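PDB 4ART: structural protein ORF273 from Acidianus two-tailed virus, which is a structural component of the virion of an archaeal virus, a thermo- and acido-stable protein whose precise role in the particle is not established. Local coordinates for residues K30-V35 against Y247-E252; N37-E42 against F57-L62; D115-Y120 against Q173-K178. One frame throughout, in Å; residues are numbered along the deposited sequence.

Contact 1 of 3, residues K30-V35 against Y247-E252; sequences KLADIV and YQVCYE
Tyr251 reaches from strand 247-253 to Asp33 on helix 23-44, a helix-on-sheet contact in which the N-terminal helix lies against the seven-stranded mixed sheet. Tyr251 OH donates a hydrogen bond to Asp33 OD1 (3.0 Å), which accepts it through its anti lone pair, the one away from the other carboxylate oxygen. The acid sits at the hydroxyl edge of the ring, near its plane, although the carboxylate itself is turned 65° from the ring. Ala32 O lies 3.3 Å from Tyr251 OH. Beside this polar end, Ala32 CB packs on the branched side chain of Val249, 3.6 Å from Val249 CG2. The small methyl lets the two backbones come close, with Ala32 CA and Val249 CA 6.5 Å apart; the axes of the short segments approach to 9.2 Å at 38°. Further out, backbone hydrogen bonds of Val249 with Val157 and of Tyr251 with Leu155 hold the strand beside 154-161. At its other edge the strand pairs with 258-261, and a disulfide joins Cys250 to Cys263 just beyond it. Val249 turns CG2 beside its own backbone N, CG1 standing anti (chi1 -175°), and Val249 CB lies 3.7 Å from Ala32 CB.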
loop_
_atom_site.group_PDB
_atom_site.type_symbol
_atom_site.label_atom_id
_atom_site.label_comp_id
_atom_site.label_asym_id
_atom_site.label_seq_id
_atom_site.Cartn_x
_atom_site.Cartn_y
_atom_site.Cartn_z
ATOM N N LYS A 30 16.961 -1.075 22.895
ATOM C CA LYS A 30 16.065 -0.300 23.770
ATOM C C LYS A 30 14.798 0.110 23.027
ATOM O O LYS A 30 13.704 -0.033 23.561
ATOM C CB LYS A 30 16.782 0.930 24.340
ATOM C CG LYS A 30 17.783 0.560 25.432
ATOM C CD LYS A 30 18.734 1.721 25.752
ATOM C CE LYS A 30 19.869 1.331 26.674
ATOM N NZ LYS A 30 20.663 2.517 27.113
ATOM N N LEU A 31 14.946 0.579 21.792
ATOM C CA LEU A 31 13.824 1.012 20.963
ATOM C C LEU A 31 12.869 -0.134 20.639
ATOM O O LEU A 31 11.662 0.070 20.666
ATOM C CB LEU A 31 14.326 1.683 19.658
ATOM C CG LEU A 31 14.878 3.109 19.798
ATOM C CD1 LEU A 31 15.659 3.496 18.546
ATOM C CD2 LEU A 31 13.748 4.133 20.083
ATOM N N ALA A 32 13.410 -1.329 20.318
ATOM C CA ALA A 32 12.613 -2.514 19.998
ATOM C C ALA A 32 11.794 -2.979 21.218
ATOM O O ALA A 32 10.626 -3.303 21.060
ATOM C CB ALA A 32 13.505 -3.623 19.493
ATOM N N ASP A 33 12.383 -2.939 22.442
ATOM C CA ASP A 33 11.645 -3.272 23.665
ATOM C C ASP A 33 10.537 -2.236 23.958
ATOM O O ASP A 33 9.453 -2.619 24.411
ATOM C CB ASP A 33 12.585 -3.462 24.851
ATOM C CG ASP A 33 13.508 -4.666 24.700
ATOM O OD1 ASP A 33 13.186 -5.577 23.884
ATOM O OD2 ASP A 33 14.561 -4.697 25.379
ATOM N N ILE A 34 10.792 -0.936 23.653
ATOM C CA ILE A 34 9.790 0.133 23.804
ATOM C C ILE A 34 8.581 -0.186 22.891
ATOM O O ILE A 34 7.445 -0.155 23.352
ATOM C CB ILE A 34 10.387 1.563 23.568
ATOM C CG1 ILE A 34 11.338 1.976 24.739
ATOM C CG2 ILE A 34 9.276 2.623 23.359
ATOM C CD1 ILE A 34 12.387 3.067 24.353
ATOM N N VAL A 35 8.841 -0.551 21.617
ATOM C CA VAL A 35 7.782 -0.893 20.641
ATOM C C VAL A 35 7.051 -2.151 21.108
ATOM O O VAL A 35 5.844 -2.117 21.253
ATOM C CB VAL A 35 8.305 -0.995 19.171
ATOM C CG1 VAL A 35 7.253 -1.617 18.240
ATOM C CG2 VAL A 35 8.738 0.367 18.647
ATOM N N TYR A 247 18.111 -3.004 12.073
ATOM C CA TYR A 247 18.325 -3.766 13.286
ATOM C C TYR A 247 16.989 -4.445 13.497
ATOM O O TYR A 247 15.956 -3.784 13.602
ATOM C CB TYR A 247 18.655 -2.828 14.426
ATOM C CG TYR A 247 19.167 -3.517 15.657
ATOM C CD1 TYR A 247 20.533 -3.714 15.851
ATOM C CD2 TYR A 247 18.296 -3.909 16.673
ATOM C CE1 TYR A 247 21.019 -4.255 17.035
ATOM C CE2 TYR A 247 18.771 -4.423 17.869
ATOM C CZ TYR A 247 20.133 -4.602 18.040
ATOM O OH TYR A 247 20.601 -5.164 19.188
ATOM N N GLN A 248 16.991 -5.771 13.443
ATOM C CA GLN A 248 15.764 -6.562 13.466
ATOM C C GLN A 248 15.582 -7.366 14.748
ATOM O O GLN A 248 16.470 -8.139 15.124
ATOM C CB GLN A 248 15.755 -7.459 12.222
ATOM C CG GLN A 248 14.457 -8.210 11.969
ATOM C CD GLN A 248 14.527 -8.900 10.625
ATOM O OE1 GLN A 248 14.586 -10.123 10.561
ATOM N NE2 GLN A 248 14.546 -8.127 9.514
ATOM N N VAL A 249 14.442 -7.146 15.453
ATOM C CA VAL A 249 14.140 -7.860 16.722
ATOM C C VAL A 249 12.791 -8.563 16.600
ATOM O O VAL A 249 11.823 -7.940 16.155
ATOM C CB VAL A 249 14.255 -6.986 18.014
ATOM C CG1 VAL A 249 14.053 -7.806 19.280
ATOM C CG2 VAL A 249 15.579 -6.250 18.069
ATOM N N CYS A 250 12.743 -9.866 16.976
ATOM C CA CYS A 250 11.558 -10.705 16.848
ATOM C C CYS A 250 11.070 -11.303 18.151
ATOM O O CYS A 250 11.825 -11.437 19.106
ATOM C CB CYS A 250 11.718 -11.757 15.753
ATOM S SG CYS A 250 12.198 -11.086 14.149
ATOM N N TYR A 251 9.760 -11.563 18.211
ATOM C CA TYR A 251 9.049 -12.043 19.391
ATOM C C TYR A 251 7.906 -12.974 19.005
ATOM O O TYR A 251 7.334 -12.847 17.916
ATOM C CB TYR A 251 8.418 -10.857 20.144
ATOM C CG TYR A 251 9.338 -9.692 20.440
ATOM C CD1 TYR A 251 9.532 -8.671 19.503
ATOM C CD2 TYR A 251 9.965 -9.573 21.680
ATOM C CE1 TYR A 251 10.331 -7.568 19.795
ATOM C CE2 TYR A 251 10.803 -8.499 21.964
ATOM C CZ TYR A 251 10.947 -7.479 21.035
ATOM O OH TYR A 251 11.737 -6.406 21.351
ATOM N N GLU A 252 7.584 -13.920 19.897
ATOM C CA GLU A 252 6.459 -14.831 19.711
ATOM C C GLU A 252 5.456 -14.575 20.820
ATOM O O GLU A 252 5.864 -14.336 21.959
ATOM C CB GLU A 252 6.900 -16.297 19.676
ATOM C CG GLU A 252 7.589 -16.782 20.938
ATOM C CD GLU A 252 7.822 -18.276 21.037
ATOM O OE1 GLU A 252 7.380 -19.021 20.131
ATOM O OE2 GLU A 252 8.443 -18.702 22.039
#

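Contact 2 of 3, residues N37-E42 against F57-L62; sequences NEIEKE and FYYYIL
The ring of Tyr59 meets three side chains of helix 23-44: Glu42 at its hydroxyl edge, and Glu38 and Ile39 obliquely from one side of its plane. The aromatic side chain thereby bridges the two layers of an alpha/beta arrangement, in which the N-terminal helix is packed on strand 58-62 of the mixed sheet. Glu42 OE2 lies in the plane of the ring, 3.0 Å from Tyr59 OH, with the carboxylate turned 78° from the ring. Glu38 comes up beside CE1, its CG 3.7 Å from that atom, and Ile39 stands by the CE2 border, its CD1 4.4 Å from Tyr59 CE2. The short segments cross at 136° between their N-to-C directions, and their axes come no closer than 11.8 Å, a gap that the length of the tyrosine spans. With its CG anti to its own carbonyl carbon (chi1 -58°), Tyr59 sends the ring from the strand toward the helix. Glu42 comes from the helix to meet it, its chain bent at chi2. Asn56, just before Phe57, hydrogen-bonds Glu42 OE2 through ND2 and so helps to position this carboxylate. Within the sheet, Tyr59 also touches Val91 and Thr93 of strand 87-96 and Ile67 of strand 67-69, and its backbone is hydrogen-bonded to Val91. Glu38 turns the aliphatic part of its bent chain to the ring, an apolar use of an acidic residue. Its carboxylate is met by Lys41, one turn further along the helix, whose NZ makes a weak salt-bridge hydrogen bond of 3.4 Å with Glu38 OE1, while the other oxygen, OE2, stays 3.9 Å from Tyr59 CE1.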
loop_
_atom_site.group_PDB
_atom_site.type_symbol
_atom_site.label_atom_id
_atom_site.label_comp_id
_atom_site.label_asym_id
_atom_site.label_seq_id
_atom_site.Cartn_x
_atom_site.Cartn_y
_atom_site.Cartn_z
ATOM N N ASN A 37 6.747 -3.486 24.131
ATOM C CA ASN A 37 5.999 -3.227 25.354
ATOM C C ASN A 37 4.688 -2.553 25.074
ATOM O O ASN A 37 3.695 -2.854 25.727
ATOM C CB ASN A 37 6.803 -2.411 26.350
ATOM C CG ASN A 37 7.717 -3.244 27.219
ATOM O OD1 ASN A 37 7.334 -4.300 27.741
ATOM N ND2 ASN A 37 8.936 -2.765 27.435
ATOM N N GLU A 38 4.690 -1.649 24.089
ATOM C CA GLU A 38 3.513 -0.927 23.674
ATOM C C GLU A 38 2.538 -1.843 22.903
ATOM O O GLU A 38 1.373 -1.867 23.258
ATOM C CB GLU A 38 3.913 0.334 22.885
ATOM C CG GLU A 38 2.767 1.296 22.575
ATOM C CD GLU A 38 1.874 1.780 23.708
ATOM O OE1 GLU A 38 2.335 1.853 24.872
ATOM O OE2 GLU A 38 0.707 2.118 23.414
ATOM N N ILE A 39 3.005 -2.615 21.882
ATOM C CA ILE A 39 2.125 -3.548 21.138
ATOM C C ILE A 39 1.470 -4.524 22.140
ATOM O O ILE A 39 0.265 -4.741 22.082
ATOM C CB ILE A 39 2.843 -4.336 19.990
ATOM C CG1 ILE A 39 3.806 -3.474 19.115
ATOM C CG2 ILE A 39 1.849 -5.145 19.141
ATOM C CD1 ILE A 39 3.217 -2.320 18.321
ATOM N N GLU A 40 2.276 -5.085 23.061
ATOM C CA GLU A 40 1.829 -6.005 24.104
ATOM C C GLU A 40 0.699 -5.371 24.934
ATOM O O GLU A 40 -0.380 -5.966 25.027
ATOM C CB GLU A 40 3.015 -6.390 24.991
ATOM C CG GLU A 40 2.769 -7.560 25.912
ATOM C CD GLU A 40 3.938 -7.724 26.855
ATOM O OE1 GLU A 40 4.006 -6.962 27.850
ATOM O OE2 GLU A 40 4.810 -8.579 26.576
ATOM N N LYS A 41 0.935 -4.133 25.469
ATOM C CA LYS A 41 -0.008 -3.329 26.272
ATOM C C LYS A 41 -1.320 -3.142 25.521
ATOM O O LYS A 41 -2.383 -3.304 26.108
ATOM C CB LYS A 41 0.610 -1.959 26.613
ATOM C CG LYS A 41 -0.144 -1.168 27.670
ATOM C CD LYS A 41 0.284 0.296 27.706
ATOM C CE LYS A 41 -0.620 1.184 26.872
ATOM N NZ LYS A 41 -0.263 2.621 26.994
ATOM N N GLU A 42 -1.227 -2.834 24.216
ATOM C CA GLU A 42 -2.370 -2.650 23.314
ATOM C C GLU A 42 -3.149 -3.939 23.087
ATOM O O GLU A 42 -4.375 -3.898 23.078
ATOM C CB GLU A 42 -1.927 -2.040 21.978
ATOM C CG GLU A 42 -1.447 -0.602 22.111
ATOM C CD GLU A 42 -2.090 0.436 21.209
ATOM O OE1 GLU A 42 -2.833 0.062 20.272
ATOM O OE2 GLU A 42 -1.791 1.636 21.406
ATOM N N PHE A 57 -1.707 2.340 14.823
ATOM C CA PHE A 57 -0.709 1.924 13.844
ATOM C C PHE A 57 0.530 2.819 13.798
ATOM O O PHE A 57 1.596 2.334 13.430
ATOM C CB PHE A 57 -1.328 1.738 12.453
ATOM C CG PHE A 57 -2.428 0.697 12.462
ATOM C CD1 PHE A 57 -3.727 1.037 12.812
ATOM C CD2 PHE A 57 -2.153 -0.639 12.183
ATOM C CE1 PHE A 57 -4.730 0.064 12.875
ATOM C CE2 PHE A 57 -3.160 -1.605 12.233
ATOM C CZ PHE A 57 -4.442 -1.246 12.569
ATOM N N TYR A 58 0.405 4.097 14.176
ATOM C CA TYR A 58 1.516 5.040 14.117
ATOM C C TYR A 58 1.869 5.591 15.480
ATOM O O TYR A 58 0.975 5.939 16.253
ATOM C CB TYR A 58 1.241 6.171 13.108
ATOM C CG TYR A 58 0.974 5.672 11.703
ATOM C CD1 TYR A 58 2.019 5.312 10.861
ATOM C CD2 TYR A 58 -0.327 5.522 11.231
ATOM C CE1 TYR A 58 1.779 4.824 9.580
ATOM C CE2 TYR A 58 -0.580 5.033 9.947
ATOM C CZ TYR A 58 0.476 4.698 9.120
ATOM O OH TYR A 58 0.235 4.210 7.859
ATOM N N TYR A 59 3.171 5.656 15.777
ATOM C CA TYR A 59 3.644 6.156 17.058
ATOM C C TYR A 59 4.881 6.999 16.919
ATOM O O TYR A 59 5.636 6.850 15.959
ATOM C CB TYR A 59 4.043 5.002 17.988
ATOM C CG TYR A 59 2.971 3.994 18.296
ATOM C CD1 TYR A 59 2.167 4.128 19.426
ATOM C CD2 TYR A 59 2.842 2.832 17.539
ATOM C CE1 TYR A 59 1.202 3.179 19.738
ATOM C CE2 TYR A 59 1.878 1.879 17.840
ATOM C CZ TYR A 59 1.074 2.051 18.948
ATOM O OH TYR A 59 0.156 1.100 19.252
ATOM N N TYR A 60 5.141 7.824 17.942
ATOM C CA TYR A 60 6.404 8.528 18.059
ATOM C C TYR A 60 7.106 8.037 19.327
ATOM O O TYR A 60 6.460 7.803 20.347
ATOM C CB TYR A 60 6.215 10.038 18.170
ATOM C CG TYR A 60 5.545 10.714 16.988
ATOM C CD1 TYR A 60 6.012 10.522 15.692
ATOM C CD2 TYR A 60 4.536 11.651 17.180
ATOM C CE1 TYR A 60 5.433 11.193 14.608
ATOM C CE2 TYR A 60 3.966 12.334 16.111
ATOM C CZ TYR A 60 4.401 12.088 14.822
ATOM O OH TYR A 60 3.812 12.755 13.772
ATOM N N ILE A 61 8.419 7.890 19.262
ATOM C CA ILE A 61 9.232 7.576 20.421
ATOM C C ILE A 61 10.037 8.835 20.652
ATOM O O ILE A 61 10.672 9.359 19.724
ATOM C CB ILE A 61 10.107 6.284 20.349
ATOM C CG1 ILE A 61 9.244 5.054 20.003
ATOM C CG2 ILE A 61 10.862 6.052 21.676
ATOM C CD1 ILE A 61 10.016 3.743 19.767
ATOM N N LEU A 62 9.945 9.353 21.879
ATOM C CA LEU A 62 10.630 10.560 22.283
ATOM C C LEU A 62 12.041 10.230 22.709
ATOM O O LEU A 62 12.390 9.050 22.889
ATOM C CB LEU A 62 9.841 11.326 23.373
ATOM C CG LEU A 62 8.507 11.973 22.952
ATOM C CD1 LEU A 62 8.055 13.007 23.956
ATOM C CD2 LEU A 62 8.442 12.382 21.484
#

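Contact 3 of 3, residues D115-Y120 against Q173-K178; sequences DILKFY and QIVEQK
Tyr120 leaves helix 113-123 with its CB pointing toward helix 171-179, where Val175 is the residue it meets. CG stands anti to the backbone N (chi1 170°), which carries the ring outward across the gap between the helices. CB is still 6.2 Å from Val175 CG2, and CG, at 5.5 Å from that methyl, is also too far for contact. Contact begins at CD2, 4.2 Å from Val175 CG2, and is closest at CE2, 4.0 Å from that same methyl and 4.1 Å from Val175 CB. Beyond this point the ring moves on: CZ is 5.1 Å from Val175 CG2, and OH is farther still. The side chains thus pass alongside one another, running in opposite senses, the methyl approaching the ring obliquely beside its CD2-CE2 border. Val175 in turn places CG2 beside its own backbone N and CG1 anti to it, and the methyl so directed also meets Leu117 CD1 at 4.3 Å. Leu117 and Tyr120, one helical turn apart, therefore converge on a single methyl group, and the contact is wholly apolar. The nearest CA atoms, those of Leu117 and Val175, are 9.2 Å apart. At the start of helix 171-179, Ile171 touches Ile116, Leu117 and Tyr120, and Pro172 lies against Tyr120. Leu117 also packs on Phe191 and Ile194 of helix 188-201, while Ala166 of helix 162-168 touches Tyr120. On another side of helix 113-123, the Phe119 ring meets that of Phe90 edge-to-face, linking it to strand 87-96. The arrangement is a helix-helix interface within a small cluster of helices, joined to the central mixed sheet of an alpha/beta fold through helix 113-123.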
loop_
_atom_site.group_PDB
_atom_site.type_symbol
_atom_site.label_atom_id
_atom_site.label_comp_id
_atom_site.label_asym_id
_atom_site.label_seq_id
_atom_site.Cartn_x
_atom_site.Cartn_y
_atom_site.Cartn_z
ATOM N N ASP A 115 7.857 9.582 3.387
ATOM C CA ASP A 115 8.325 9.709 4.764
ATOM C C ASP A 115 9.824 9.957 4.875
ATOM O O ASP A 115 10.207 10.916 5.537
ATOM C CB ASP A 115 7.922 8.480 5.607
ATOM C CG ASP A 115 6.478 8.505 6.107
ATOM O OD1 ASP A 115 5.882 9.576 6.127
ATOM O OD2 ASP A 115 5.965 7.445 6.489
ATOM N N ILE A 116 10.657 9.150 4.223
ATOM C CA ILE A 116 12.141 9.305 4.279
ATOM C C ILE A 116 12.592 10.628 3.706
ATOM O O ILE A 116 13.463 11.278 4.279
ATOM C CB ILE A 116 12.927 8.123 3.636
ATOM C CG1 ILE A 116 12.381 6.816 4.064
ATOM C CG2 ILE A 116 14.476 8.189 3.782
ATOM C CD1 ILE A 116 11.922 6.239 2.908
ATOM N N LEU A 117 12.008 11.022 2.575
ATOM C CA LEU A 117 12.318 12.302 1.957
ATOM C C LEU A 117 11.932 13.441 2.917
ATOM O O LEU A 117 12.745 14.333 3.132
ATOM C CB LEU A 117 11.544 12.447 0.637
ATOM C CG LEU A 117 11.849 13.720 -0.145
ATOM C CD1 LEU A 117 13.324 13.786 -0.539
ATOM C CD2 LEU A 117 10.928 13.873 -1.342
ATOM N N LYS A 118 10.705 13.401 3.492
ATOM C CA LYS A 118 10.222 14.408 4.445
ATOM C C LYS A 118 11.175 14.472 5.650
ATOM O O LYS A 118 11.638 15.551 6.015
ATOM C CB LYS A 118 8.789 14.070 4.906
ATOM C CG LYS A 118 8.264 14.924 6.063
ATOM C CD LYS A 118 6.815 14.596 6.416
ATOM C CE LYS A 118 6.630 13.432 7.336
ATOM N NZ LYS A 118 5.202 13.021 7.399
ATOM N N PHE A 119 11.466 13.319 6.244
ATOM C CA PHE A 119 12.356 13.182 7.395
ATOM C C PHE A 119 13.773 13.701 7.080
ATOM O O PHE A 119 14.305 14.449 7.885
ATOM C CB PHE A 119 12.368 11.726 7.912
ATOM C CG PHE A 119 11.026 11.153 8.384
ATOM C CD1 PHE A 119 10.005 11.986 8.820
ATOM C CD2 PHE A 119 10.817 9.772 8.457
ATOM C CE1 PHE A 119 8.786 11.448 9.303
ATOM C CE2 PHE A 119 9.590 9.244 8.937
ATOM C CZ PHE A 119 8.591 10.085 9.348
ATOM N N TYR A 120 14.344 13.378 5.894
ATOM C CA TYR A 120 15.681 13.871 5.503
ATOM C C TYR A 120 15.663 15.377 5.331
ATOM O O TYR A 120 16.529 16.056 5.886
ATOM C CB TYR A 120 16.233 13.194 4.215
ATOM C CG TYR A 120 17.486 13.886 3.691
ATOM C CD1 TYR A 120 18.747 13.563 4.192
ATOM C CD2 TYR A 120 17.403 14.915 2.748
ATOM C CE1 TYR A 120 19.890 14.254 3.780
ATOM C CE2 TYR A 120 18.543 15.590 2.301
ATOM C CZ TYR A 120 19.786 15.258 2.821
ATOM O OH TYR A 120 20.900 15.946 2.395
ATOM N N GLN A 173 22.089 13.842 -2.710
ATOM C CA GLN A 173 22.574 14.263 -4.039
ATOM C C GLN A 173 21.450 14.869 -4.875
ATOM O O GLN A 173 21.679 15.873 -5.543
ATOM C CB GLN A 173 23.184 13.081 -4.818
ATOM C CG GLN A 173 24.356 12.426 -4.135
ATOM C CD GLN A 173 23.978 11.191 -3.358
ATOM O OE1 GLN A 173 23.099 11.206 -2.482
ATOM N NE2 GLN A 173 24.759 10.124 -3.558
ATOM N N ILE A 174 20.252 14.243 -4.864
ATOM C CA ILE A 174 19.075 14.726 -5.630
ATOM C C ILE A 174 18.543 16.058 -5.071
ATOM O O ILE A 174 18.200 16.941 -5.860
ATOM C CB ILE A 174 17.979 13.625 -5.820
ATOM C CG1 ILE A 174 18.578 12.358 -6.509
ATOM C CG2 ILE A 174 16.774 14.164 -6.598
ATOM C CD1 ILE A 174 17.720 11.016 -6.431
ATOM N N VAL A 175 18.515 16.206 -3.711
ATOM C CA VAL A 175 18.094 17.418 -2.985
ATOM C C VAL A 175 19.097 18.518 -3.306
ATOM O O VAL A 175 18.681 19.624 -3.584
ATOM C CB VAL A 175 17.922 17.173 -1.447
ATOM C CG1 VAL A 175 17.812 18.472 -0.671
ATOM C CG2 VAL A 175 16.705 16.302 -1.164
ATOM N N GLU A 176 20.417 18.205 -3.319
ATOM C CA GLU A 176 21.472 19.182 -3.624
ATOM C C GLU A 176 21.378 19.681 -5.061
ATOM O O GLU A 176 21.402 20.891 -5.282
ATOM C CB GLU A 176 22.865 18.621 -3.325
ATOM C CG GLU A 176 23.892 19.703 -3.037
ATOM C CD GLU A 176 25.173 19.223 -2.380
ATOM O OE1 GLU A 176 25.111 18.270 -1.567
ATOM O OE2 GLU A 176 26.228 19.854 -2.619
ATOM N N GLN A 177 21.206 18.760 -6.022
ATOM C CA GLN A 177 21.070 19.092 -7.434
ATOM C C GLN A 177 19.837 19.971 -7.700
ATOM O O GLN A 177 19.915 20.937 -8.454
ATOM C CB GLN A 177 20.998 17.796 -8.265
ATOM C CG GLN A 177 21.180 18.003 -9.771
ATOM C CD GLN A 177 22.606 18.373 -10.150
ATOM O OE1 GLN A 177 23.578 18.103 -9.419
ATOM N NE2 GLN A 177 22.759 19.011 -11.301
ATOM N N LYS A 178 18.711 19.664 -7.045
ATOM C CA LYS A 178 17.453 20.388 -7.235
ATOM C C LYS A 178 17.265 21.653 -6.378
ATOM O O LYS A 178 16.729 22.637 -6.877
ATOM C CB LYS A 178 16.254 19.431 -7.090
ATOM C CG LYS A 178 14.990 19.879 -7.842
ATOM C CD LYS A 178 14.975 19.429 -9.311
ATOM C CE LYS A 178 13.637 19.692 -9.960
ATOM N NZ LYS A 178 13.423 18.804 -11.134
#

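Contacts 1 and 2 are successive parts of one interface: both use helix 23-44 and reach the same mixed sheet, with centres about 11 Å apart. Ile61 of strand 58-62 joins them, its CD1 lying 3.8 Å from Leu31 CD2 of the first segment of contact 1. The helix thus spans strands 58-62 and 247-253, which lie far apart in the sheet order. Contact 3 is on the opposite side of the chain's centre, its centre about 28 Å from each of the others; the nearest atoms of contacts 2 and 3 are about 6 Å apart, without touching. Along the chain, contacts 2 and 3 follow one another inside the long loop closed by contact 1.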